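Local atomic coordinates of Pyrimidine/purine nucleoside phosphorylase (Acinetobacter sp. ADP1, PDB entry 3HQX), a protein that probably catalyses the reversible phosphorolysis of diverse purine and pyrimidine nucleosides to the free base and alpha-D-ribose 1-phosphate. Residues C26-V31 with L103-H108; G42-L45 with P50-F53; V70-S75 with Y88-S93. One frame throughout, in Å; residues are numbered along the deposited sequence.

How the contacts relate
From the N terminus, strand 26-32 opens the widest loop, which contact 1 closes only when the chain returns as 103-108. Contacts 2 and 3 fall one after the other within that span. Contact 2 closes a short loop between 42-45 and 50-53, where the chain passes from the six-stranded sheet to the four-stranded one; contact 3 joins 70-75 to 88-93 and again ties these two sheets together. Strand 38-44 lies between the two strands of contact 1 and pairs with both, so contacts 1 and 2 touch directly, with centres about 9 Å apart. Contact 3 lies farther out, its centre about 18 Å from that of contact 1.

Contact 1 (C26-V31 with L103-H108); sequences CISHTV and LDYVCH
The hydroxyl of Y105 ends between two small side chains of 26-31, with its OH 3.3 Å from C26 SG and 3.7 Å from S28 CB. The cysteine sulfur comes to the ring at its edge, near the ring plane: SG is 5.4 Å from the ring centroid and 77° off the ring normal, a Cys sulfur-aromatic contact made beside the phenol end and not over a face. S28 adds its methylene, while its OG stays a little farther from the phenol oxygen, at 4.1 Å. C26 directs SG away from its own backbone N (chi1 -177°), which brings the sulfur alongside the tyrosine oxygen.

These two strands are not neighbours in their antiparallel sheet. Strand 38-44 runs between them and pairs with both, and the tyrosine bridges this gap by leaning across it. G42, paired through its backbone with Y105, offers no side chain in the way, and the tyrosine ring passes close to its CA. A chi1 of 70° places CG over the backbone, flanked by N and C, and tips the ring in this direction. Such cross-strand reach occurs here inside a cupin-type fold, where one side of the six-stranded sheet is turned to the second sheet.

Farther out, Y105 rests on M61 of strand 59-63 and S28 on T40. The preceding residue, D104, sends its carboxylate to a second subunit, forming a salt bridge with K17 and a hydrogen bond with S18 of that chain; I27 likewise packs on V43 of the second subunit.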
ATOM      1  N   CYS A  26       3.020  -0.290  -8.783  1.00  6.95           N
ATOM      2  CA  CYS A  26       2.332   0.816  -8.077  1.00  7.50           C
ATOM      3  C   CYS A  26       1.167   0.257  -7.282  1.00  7.00           C
ATOM      4  O   CYS A  26       0.317  -0.434  -7.836  1.00  7.40           O
ATOM      5  CB  CYS A  26       1.835   1.857  -9.058  1.00  8.15           C
ATOM      6  SG  CYS A  26       1.053   3.276  -8.272  1.00 12.21           S
ATOM      7  N   ILE A  27       1.153   0.528  -5.969  1.00  6.02           N
ATOM      8  CA  ILE A  27       0.137   0.029  -5.039  1.00  6.32           C
ATOM      9  C   ILE A  27      -0.391   1.221  -4.200  1.00  6.96           C
ATOM     10  O   ILE A  27       0.382   1.923  -3.593  1.00  6.81           O
ATOM     11  CB  ILE A  27       0.737  -1.000  -4.093  1.00  6.97           C
ATOM     12  CG1 ILE A  27       1.469  -2.146  -4.838  1.00  8.22           C
ATOM     13  CG2 ILE A  27      -0.356  -1.553  -3.125  1.00  8.61           C
ATOM     14  CD1 ILE A  27       3.041  -1.884  -5.090  1.00 15.85           C
ATOM     15  N   SER A  28      -1.694   1.433  -4.226  1.00  6.72           N
ATOM     16  CA  SER A  28      -2.248   2.592  -3.529  1.00  8.27           C
ATOM     17  C   SER A  28      -3.586   2.303  -2.879  1.00  7.30           C
ATOM     18  O   SER A  28      -4.256   1.323  -3.234  1.00  8.81           O
ATOM     19  CB  SER A  28      -2.320   3.786  -4.441  1.00  8.24           C
ATOM     20  OG  SER A  28      -3.279   3.637  -5.469  1.00 11.14           O
ATOM     21  N   HIS A  29      -3.966   3.169  -1.968  1.00  6.80           N
ATOM     22  CA  HIS A  29      -5.315   3.178  -1.360  1.00  7.07           C
ATOM     23  C   HIS A  29      -5.892   4.585  -1.405  1.00  7.83           C
ATOM     24  O   HIS A  29      -5.156   5.585  -1.422  1.00  7.56           O
ATOM     25  CB  HIS A  29      -5.261   2.755   0.082  1.00  7.65           C
ATOM     26  CG  HIS A  29      -4.906   1.296   0.274  1.00  6.47           C
ATOM     27  ND1 HIS A  29      -3.603   0.870   0.260  1.00  8.10           N
ATOM     28  CD2 HIS A  29      -5.663   0.199   0.524  1.00  6.04           C
ATOM     29  CE1 HIS A  29      -3.572  -0.444   0.476  1.00  8.43           C
ATOM     30  NE2 HIS A  29      -4.809  -0.879   0.634  1.00  9.28           N
ATOM     31  N   THR A  30      -7.213   4.610  -1.454  1.00  4.56           N
ATOM     32  CA  THR A  30      -7.975   5.840  -1.411  1.00  5.08           C
ATOM     33  C   THR A  30      -8.200   6.243   0.011  1.00  5.52           C
ATOM     34  O   THR A  30      -8.649   5.466   0.828  1.00  5.42           O
ATOM     35  CB  THR A  30      -9.315   5.674  -2.083  1.00  5.41           C
ATOM     36  OG1 THR A  30      -9.072   5.332  -3.458  1.00  6.64           O
ATOM     37  CG2 THR A  30     -10.137   6.963  -2.017  1.00  5.17           C
ATOM     38  N   VAL A  31      -7.974   7.540   0.259  1.00  6.84           N
ATOM     39  CA  VAL A  31      -8.199   8.178   1.570  1.00  6.73           C
ATOM     40  C   VAL A  31      -9.222   9.329   1.378  1.00  7.52           C
ATOM     41  O   VAL A  31      -9.076  10.127   0.468  1.00  8.00           O
ATOM     42  CB  VAL A  31      -6.892   8.758   2.126  1.00  8.15           C
ATOM     43  CG1 VAL A  31      -7.137   9.474   3.410  1.00  8.88           C
ATOM     44  CG2 VAL A  31      -5.857   7.651   2.321  1.00  6.04           C
ATOM     45  N   LEU A 103       9.260   4.421  -3.367  1.00  7.12           N
ATOM     46  CA  LEU A 103       8.781   5.792  -3.434  1.00  6.00           C
ATOM     47  C   LEU A 103       7.402   5.876  -2.808  1.00  6.54           C
ATOM     48  O   LEU A 103       6.450   5.236  -3.300  1.00  8.14           O
ATOM     49  CB  LEU A 103       8.676   6.265  -4.900  1.00  6.51           C
ATOM     50  CG  LEU A 103       8.350   7.729  -5.121  1.00  5.63           C
ATOM     51  CD1 LEU A 103       9.599   8.617  -4.827  1.00  5.92           C
ATOM     52  CD2 LEU A 103       7.693   7.988  -6.480  1.00  7.66           C
ATOM     53  N   ASP A 104       7.277   6.634  -1.714  1.00  6.19           N
ATOM     54  CA  ASP A 104       5.955   6.862  -1.120  1.00  6.52           C
ATOM     55  C   ASP A 104       5.466   8.201  -1.590  1.00  5.39           C
ATOM     56  O   ASP A 104       6.212   9.172  -1.614  1.00  5.17           O
ATOM     57  CB  ASP A 104       6.040   6.909   0.417  1.00  6.19           C
ATOM     58  CG  ASP A 104       6.402   5.547   1.021  1.00  7.94           C
ATOM     59  OD1 ASP A 104       5.474   4.813   1.412  1.00  8.43           O
ATOM     60  OD2 ASP A 104       7.616   5.245   1.141  1.00  7.62           O
ATOM     61  N   TYR A 105       4.190   8.263  -1.931  1.00  6.48           N
ATOM     62  CA  TYR A 105       3.590   9.505  -2.409  1.00  7.35           C
ATOM     63  C   TYR A 105       2.152   9.688  -1.912  1.00  7.56           C
ATOM     64  O   TYR A 105       1.472   8.733  -1.484  1.00  8.41           O
ATOM     65  CB  TYR A 105       3.644   9.588  -3.948  1.00  6.60           C
ATOM     66  CG  TYR A 105       2.721   8.600  -4.608  1.00  7.44           C
ATOM     67  CD1 TYR A 105       1.393   8.919  -4.844  1.00  9.81           C
ATOM     68  CD2 TYR A 105       3.159   7.339  -4.965  1.00  8.56           C
ATOM     69  CE1 TYR A 105       0.508   8.009  -5.381  1.00 12.49           C
ATOM     70  CE2 TYR A 105       2.277   6.413  -5.532  1.00 10.54           C
ATOM     71  CZ  TYR A 105       0.970   6.753  -5.716  1.00 10.57           C
ATOM     72  OH  TYR A 105       0.157   5.797  -6.280  1.00 11.30           O
ATOM     73  N   VAL A 106       1.722  10.961  -1.952  1.00  7.55           N
ATOM     74  CA  VAL A 106       0.287  11.297  -1.845  1.00  7.99           C
ATOM     75  C   VAL A 106      -0.093  12.026  -3.142  1.00  7.44           C
ATOM     76  O   VAL A 106       0.588  12.980  -3.579  1.00  9.24           O
ATOM     77  CB  VAL A 106       0.040  12.194  -0.654  1.00  7.51           C
ATOM     78  CG1 VAL A 106      -1.432  12.642  -0.641  1.00  8.52           C
ATOM     79  CG2 VAL A 106       0.322  11.431   0.667  1.00  8.15           C
ATOM     80  N   CYS A 107      -1.184  11.573  -3.748  1.00  8.62           N
ATOM     81  CA  CYS A 107      -1.771  12.224  -4.884  1.00  8.98           C
ATOM     82  C   CYS A 107      -2.954  13.023  -4.388  1.00  8.63           C
ATOM     83  O   CYS A 107      -3.934  12.478  -3.883  1.00  8.81           O
ATOM     84  CB  CYS A 107      -2.172  11.207  -5.938  1.00  9.36           C
ATOM     85  SG  CYS A 107      -2.737  11.959  -7.460  1.00 14.03           S
ATOM     86  N   HIS A 108      -2.851  14.341  -4.607  1.00  8.23           N
ATOM     87  CA  HIS A 108      -3.866  15.298  -4.242  1.00  8.77           C
ATOM     88  C   HIS A 108      -4.698  15.627  -5.468  1.00 12.92           C
ATOM     89  O   HIS A 108      -4.174  16.055  -6.485  1.00 10.92           O
ATOM     90  CB  HIS A 108      -3.213  16.583  -3.741  1.00  8.97           C
ATOM     91  CG  HIS A 108      -2.405  16.425  -2.504  1.00  6.00           C
ATOM     92  ND1 HIS A 108      -1.060  16.109  -2.513  1.00 11.08           N
ATOM     93  CD2 HIS A 108      -2.762  16.521  -1.205  1.00  4.62           C
ATOM     94  CE1 HIS A 108      -0.639  16.029  -1.260  1.00  5.97           C
ATOM     95  NE2 HIS A 108      -1.636  16.282  -0.454  1.00 11.12           N
TER

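Contact 2 (G42-L45 with P50-F53); sequences GVIL and PLTF
The F53 ring receives the CD1 methyl of I44 obliquely, with I44 CD1 4.3 Å from F53 CE2. F22 meets the same ring edge-to-face, F95 lies against it with the ring planes about 25° apart, and the ring also reaches across to strand 26-32 of the facing sheet, F53 CZ being 3.8 Å from C26 SG. Aromatic, aliphatic and sulfur-bearing partners thus all meet this one phenyl group.

I44 divides its side chain between two partners. Its CG2 branch meets the CD1 methyl of L51 at 3.9 Å, while the longer branch continues through CG1 in an extended chain (chi2 176°) that carries CD1 toward the phenylalanine. In L51, CD1 continues the chain in extended form (chi2 -179°), which puts that methyl against the isoleucine branch. The I44 and L51 side chains pass one another, running in opposite senses.

All of this occurs in the interior between two antiparallel sheets, the layered architecture of the cupin fold. I44 belongs to strand 38-44 of the six-stranded sheet and L51 and F53 to strand 51-54, an outer strand of the four-stranded one. The CA atoms of I44 and L51 stand 9.3 Å apart, and the side chains span this separation by apolar contact.

Beside the isoleucine lies the ring of Y105, and I97 touches both I44 and F53. V43 and L45, the residues on either side of I44 in sequence, pack against S18 and G24 of the second subunit.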
ATOM      1  N   GLY A  42       0.076   6.161  -1.811  1.00  7.03           N
ATOM      2  CA  GLY A  42       0.617   5.087  -2.653  1.00  8.03           C
ATOM      3  C   GLY A  42       2.113   4.864  -2.536  1.00  7.14           C
ATOM      4  O   GLY A  42       2.818   5.655  -1.903  1.00  5.42           O
ATOM      5  N   VAL A  43       2.533   3.754  -3.155  1.00  6.22           N
ATOM      6  CA  VAL A  43       3.909   3.328  -3.214  1.00  7.00           C
ATOM      7  C   VAL A  43       4.194   2.973  -4.675  1.00  5.48           C
ATOM      8  O   VAL A  43       3.376   2.322  -5.347  1.00  7.01           O
ATOM      9  CB  VAL A  43       4.160   2.121  -2.295  1.00  8.51           C
ATOM     10  CG1 VAL A  43       5.573   1.527  -2.544  1.00 12.17           C
ATOM     11  CG2 VAL A  43       3.935   2.525  -0.805  1.00  7.27           C
ATOM     12  N   ILE A  44       5.332   3.425  -5.138  1.00  7.31           N
ATOM     13  CA  ILE A  44       5.904   2.962  -6.419  1.00  6.27           C
ATOM     14  C   ILE A  44       7.187   2.242  -6.044  1.00  6.30           C
ATOM     15  O   ILE A  44       8.048   2.787  -5.327  1.00  7.30           O
ATOM     16  CB  ILE A  44       6.211   4.101  -7.391  1.00  6.82           C
ATOM     17  CG1 ILE A  44       4.906   4.754  -7.833  1.00  8.49           C
ATOM     18  CG2 ILE A  44       6.945   3.531  -8.664  1.00  6.96           C
ATOM     19  CD1 ILE A  44       5.064   5.951  -8.705  1.00  8.54           C
ATOM     20  N   LEU A  45       7.328   1.018  -6.556  1.00  7.83           N
ATOM     21  CA  LEU A  45       8.507   0.216  -6.338  1.00  8.33           C
ATOM     22  C   LEU A  45       9.515   0.438  -7.465  1.00  8.26           C
ATOM     23  O   LEU A  45       9.155   0.951  -8.488  1.00  8.91           O
ATOM     24  CB  LEU A  45       8.084  -1.233  -6.285  1.00  9.86           C
ATOM     25  CG  LEU A  45       7.167  -1.675  -5.161  1.00 10.88           C
ATOM     26  CD1 LEU A  45       6.840  -3.142  -5.345  1.00 12.12           C
ATOM     27  CD2 LEU A  45       7.848  -1.447  -3.842  1.00 11.98           C
ATOM     28  N   PRO A  50      10.088   3.828 -17.342  1.00 13.36           N
ATOM     29  CA  PRO A  50       9.098   4.747 -16.785  1.00 12.88           C
ATOM     30  C   PRO A  50       7.679   4.230 -16.805  1.00 12.36           C
ATOM     31  O   PRO A  50       7.263   3.513 -17.774  1.00 11.99           O
ATOM     32  CB  PRO A  50       9.217   6.001 -17.646  1.00 12.96           C
ATOM     33  CG  PRO A  50      10.568   5.912 -18.280  1.00 14.49           C
ATOM     34  CD  PRO A  50      10.793   4.429 -18.489  1.00 14.31           C
ATOM     35  N   LEU A  51       6.957   4.573 -15.729  1.00 10.10           N
ATOM     36  CA  LEU A  51       5.561   4.255 -15.603  1.00  9.85           C
ATOM     37  C   LEU A  51       4.694   5.453 -16.011  1.00  9.88           C
ATOM     38  O   LEU A  51       4.892   6.564 -15.503  1.00 11.02           O
ATOM     39  CB  LEU A  51       5.253   3.831 -14.173  1.00 10.29           C
ATOM     40  CG  LEU A  51       6.176   2.753 -13.615  1.00 12.01           C
ATOM     41  CD1 LEU A  51       5.631   2.498 -12.184  1.00 11.24           C
ATOM     42  CD2 LEU A  51       6.196   1.466 -14.530  1.00  9.92           C
ATOM     43  N   THR A  52       3.708   5.236 -16.888  1.00  9.84           N
ATOM     44  CA  THR A  52       2.848   6.341 -17.377  1.00  9.45           C
ATOM     45  C   THR A  52       1.542   6.382 -16.614  1.00 10.23           C
ATOM     46  O   THR A  52       0.816   5.386 -16.582  1.00 10.96           O
ATOM     47  CB  THR A  52       2.553   6.302 -18.937  1.00 10.43           C
ATOM     48  OG1 THR A  52       3.779   6.321 -19.695  1.00 11.18           O
ATOM     49  CG2 THR A  52       1.773   7.513 -19.368  1.00  9.72           C
ATOM     50  N   PHE A  53       1.210   7.556 -16.053  1.00  7.95           N
ATOM     51  CA  PHE A  53      -0.105   7.825 -15.516  1.00  9.63           C
ATOM     52  C   PHE A  53      -0.757   8.936 -16.268  1.00 10.29           C
ATOM     53  O   PHE A  53      -0.063   9.885 -16.694  1.00 10.11           O
ATOM     54  CB  PHE A  53       0.014   8.272 -14.073  1.00 10.26           C
ATOM     55  CG  PHE A  53       0.561   7.229 -13.161  1.00  9.93           C
ATOM     56  CD1 PHE A  53      -0.289   6.345 -12.566  1.00 13.73           C
ATOM     57  CD2 PHE A  53       1.924   7.110 -12.949  1.00  9.26           C
ATOM     58  CE1 PHE A  53       0.218   5.383 -11.712  1.00 14.83           C
ATOM     59  CE2 PHE A  53       2.415   6.182 -12.121  1.00  7.98           C
ATOM     60  CZ  PHE A  53       1.575   5.329 -11.485  1.00 14.13           C
TER

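Contact 3 (V70-S75 with Y88-S93); sequences VKIADS and YVPGNS
CB of I72 leaves the main chain toward 88-93, whereas CB of Y88 leaves it away from 70-75. I72 meets the main-chain carbonyl of Y88: CG2 is 3.8 Å from Y88 O, with CD1 also close to that oxygen at 4.1 Å. The same CG2 touches the proline ring beyond, 4.3 Å from P90 CD. At the next residue of 70-75, A73 meets S93, beyond the bend at 90-93. Here S93 OG, set opposite its own backbone N by a chi1 of -170°, lies alongside the alanine, 3.4 Å from A73 CA and 3.5 Å from A73 CB.

A73 is placed for this by a type II' beta turn from I72 to S75, closed by a hydrogen bond of 2.9 Å from S75 N to I72 O. As the second residue of that turn, A73 takes a positive phi of 61°.

T55 OG1 is hydrogen-bonded to both P90 O and S93 N, linking the two ends of the bend. The contact is at the surface, where strand 67-72 of the four-stranded sheet ends beside strand 86-89, an outermost strand of the six-stranded sheet, with strand 94-98 following directly after S93.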
ATOM      1  N   VAL A  70      10.729  12.448 -13.178  1.00  8.18           N
ATOM      2  CA  VAL A  70       9.420  12.522 -13.839  1.00  8.17           C
ATOM      3  C   VAL A  70       9.485  13.396 -15.066  1.00  8.87           C
ATOM      4  O   VAL A  70      10.066  14.467 -15.028  1.00  7.44           O
ATOM      5  CB  VAL A  70       8.343  13.126 -12.890  1.00  9.43           C
ATOM      6  CG1 VAL A  70       6.999  13.042 -13.531  1.00  8.86           C
ATOM      7  CG2 VAL A  70       8.309  12.359 -11.582  1.00 10.33           C
ATOM      8  N   LYS A  71       8.826  12.945 -16.134  1.00  9.53           N
ATOM      9  CA  LYS A  71       8.569  13.794 -17.291  1.00 10.71           C
ATOM     10  C   LYS A  71       7.107  14.094 -17.279  1.00 10.35           C
ATOM     11  O   LYS A  71       6.251  13.154 -17.406  1.00  9.95           O
ATOM     12  CB  LYS A  71       8.874  13.078 -18.589  1.00 11.22           C
ATOM     13  CG  LYS A  71      10.317  12.914 -18.835  1.00 14.14           C
ATOM     14  CD  LYS A  71      10.544  12.445 -20.244  1.00 17.89           C
ATOM     15  CE  LYS A  71      12.021  12.455 -20.585  1.00 21.49           C
ATOM     16  NZ  LYS A  71      12.853  11.539 -19.737  1.00 22.18           N
ATOM     17  N   ILE A  72       6.809  15.385 -17.149  1.00 11.50           N
ATOM     18  CA  ILE A  72       5.439  15.858 -17.017  1.00 12.50           C
ATOM     19  C   ILE A  72       4.892  16.384 -18.327  1.00 13.31           C
ATOM     20  O   ILE A  72       5.536  17.240 -18.996  1.00 12.94           O
ATOM     21  CB  ILE A  72       5.325  16.980 -15.972  1.00 12.48           C
ATOM     22  CG1 ILE A  72       5.827  16.471 -14.612  1.00 12.46           C
ATOM     23  CG2 ILE A  72       3.896  17.434 -15.856  1.00 13.46           C
ATOM     24  CD1 ILE A  72       6.062  17.587 -13.571  1.00 13.52           C
ATOM     25  N   ALA A  73       3.687  15.928 -18.659  1.00 13.65           N
ATOM     26  CA  ALA A  73       2.961  16.484 -19.783  1.00 15.82           C
ATOM     27  C   ALA A  73       3.819  16.248 -21.021  1.00 17.24           C
ATOM     28  O   ALA A  73       4.267  15.103 -21.235  1.00 17.67           O
ATOM     29  CB  ALA A  73       2.652  17.971 -19.536  1.00 15.23           C
ATOM     30  N   ASP A  74       4.074  17.284 -21.829  1.00 19.98           N
ATOM     31  CA  ASP A  74       4.933  17.116 -23.002  1.00 21.32           C
ATOM     32  C   ASP A  74       6.349  17.661 -22.806  1.00 22.28           C
ATOM     33  O   ASP A  74       7.012  18.030 -23.771  1.00 22.46           O
ATOM     34  CB  ASP A  74       4.251  17.719 -24.247  1.00 22.01           C
ATOM     35  CG  ASP A  74       3.088  16.845 -24.752  1.00 24.09           C
ATOM     36  OD1 ASP A  74       2.656  15.932 -24.000  1.00 28.84           O
ATOM     37  OD2 ASP A  74       2.609  17.060 -25.893  1.00 27.10           O
ATOM     38  N   SER A  75       6.832  17.689 -21.563  1.00 22.69           N
ATOM     39  CA  SER A  75       8.236  17.990 -21.312  1.00 22.93           C
ATOM     40  C   SER A  75       9.107  16.859 -21.835  1.00 22.70           C
ATOM     41  O   SER A  75       8.700  15.706 -21.821  1.00 22.16           O
ATOM     42  CB  SER A  75       8.508  18.175 -19.818  1.00 23.66           C
ATOM     43  OG  SER A  75       9.918  18.160 -19.580  1.00 25.72           O
ATOM     44  N   TYR A  88       3.077  19.312 -10.062  1.00  9.11           N
ATOM     45  CA  TYR A  88       1.710  19.510 -10.541  1.00 10.27           C
ATOM     46  C   TYR A  88       1.545  18.904 -11.923  1.00 10.42           C
ATOM     47  O   TYR A  88       2.382  19.130 -12.788  1.00 10.68           O
ATOM     48  CB  TYR A  88       1.410  21.010 -10.600  1.00 10.44           C
ATOM     49  CG  TYR A  88       0.052  21.356 -11.133  1.00 11.40           C
ATOM     50  CD1 TYR A  88      -1.068  21.279 -10.326  1.00 10.49           C
ATOM     51  CD2 TYR A  88      -0.101  21.765 -12.456  1.00 12.66           C
ATOM     52  CE1 TYR A  88      -2.335  21.587 -10.823  1.00 12.43           C
ATOM     53  CE2 TYR A  88      -1.362  22.089 -12.968  1.00 10.50           C
ATOM     54  CZ  TYR A  88      -2.464  21.996 -12.149  1.00 12.37           C
ATOM     55  OH  TYR A  88      -3.720  22.349 -12.658  1.00 13.74           O
ATOM     56  N   VAL A  89       0.422  18.207 -12.131  1.00 11.68           N
ATOM     57  CA  VAL A  89       0.093  17.645 -13.433  1.00 11.64           C
ATOM     58  C   VAL A  89      -1.225  18.247 -13.856  1.00 11.66           C
ATOM     59  O   VAL A  89      -2.221  18.119 -13.164  1.00 11.62           O
ATOM     60  CB  VAL A  89       0.009  16.110 -13.370  1.00 11.51           C
ATOM     61  CG1 VAL A  89      -0.125  15.486 -14.793  1.00 11.04           C
ATOM     62  CG2 VAL A  89       1.247  15.531 -12.579  1.00 11.37           C
ATOM     63  N   PRO A  90      -1.230  18.937 -15.008  1.00 12.44           N
ATOM     64  CA  PRO A  90      -2.497  19.442 -15.502  1.00 13.18           C
ATOM     65  C   PRO A  90      -3.538  18.359 -15.754  1.00 12.44           C
ATOM     66  O   PRO A  90      -3.202  17.187 -15.914  1.00 11.76           O
ATOM     67  CB  PRO A  90      -2.128  20.144 -16.818  1.00 12.99           C
ATOM     68  CG  PRO A  90      -0.669  19.894 -17.062  1.00 14.22           C
ATOM     69  CD  PRO A  90      -0.121  19.079 -15.959  1.00 12.32           C
ATOM     70  N   GLY A  91      -4.794  18.783 -15.794  1.00 12.96           N
ATOM     71  CA  GLY A  91      -5.889  17.889 -16.188  1.00 12.72           C
ATOM     72  C   GLY A  91      -5.716  17.486 -17.639  1.00 13.41           C
ATOM     73  O   GLY A  91      -5.039  18.160 -18.416  1.00 13.10           O
ATOM     74  N   ASN A  92      -6.318  16.365 -18.010  1.00 13.48           N
ATOM     75  CA  ASN A  92      -6.233  15.842 -19.373  1.00 15.53           C
ATOM     76  C   ASN A  92      -4.816  15.705 -19.890  1.00 14.92           C
ATOM     77  O   ASN A  92      -4.535  16.005 -21.021  1.00 15.85           O
ATOM     78  CB  ASN A  92      -7.061  16.688 -20.327  1.00 16.08           C
ATOM     79  CG  ASN A  92      -8.510  16.743 -19.945  1.00 19.12           C
ATOM     80  OD1 ASN A  92      -9.082  15.765 -19.441  1.00 21.11           O
ATOM     81  ND2 ASN A  92      -9.135  17.887 -20.213  1.00 24.87           N
ATOM     82  N   SER A  93      -3.912  15.254 -19.043  1.00 14.19           N
ATOM     83  CA  SER A  93      -2.522  15.160 -19.413  1.00 14.39           C
ATOM     84  C   SER A  93      -1.976  13.835 -18.875  1.00 14.13           C
ATOM     85  O   SER A  93      -2.752  12.867 -18.712  1.00 13.78           O
ATOM     86  CB  SER A  93      -1.775  16.380 -18.850  1.00 14.45           C
ATOM     87  OG  SER A  93      -0.461  16.480 -19.360  1.00 16.07           O
TER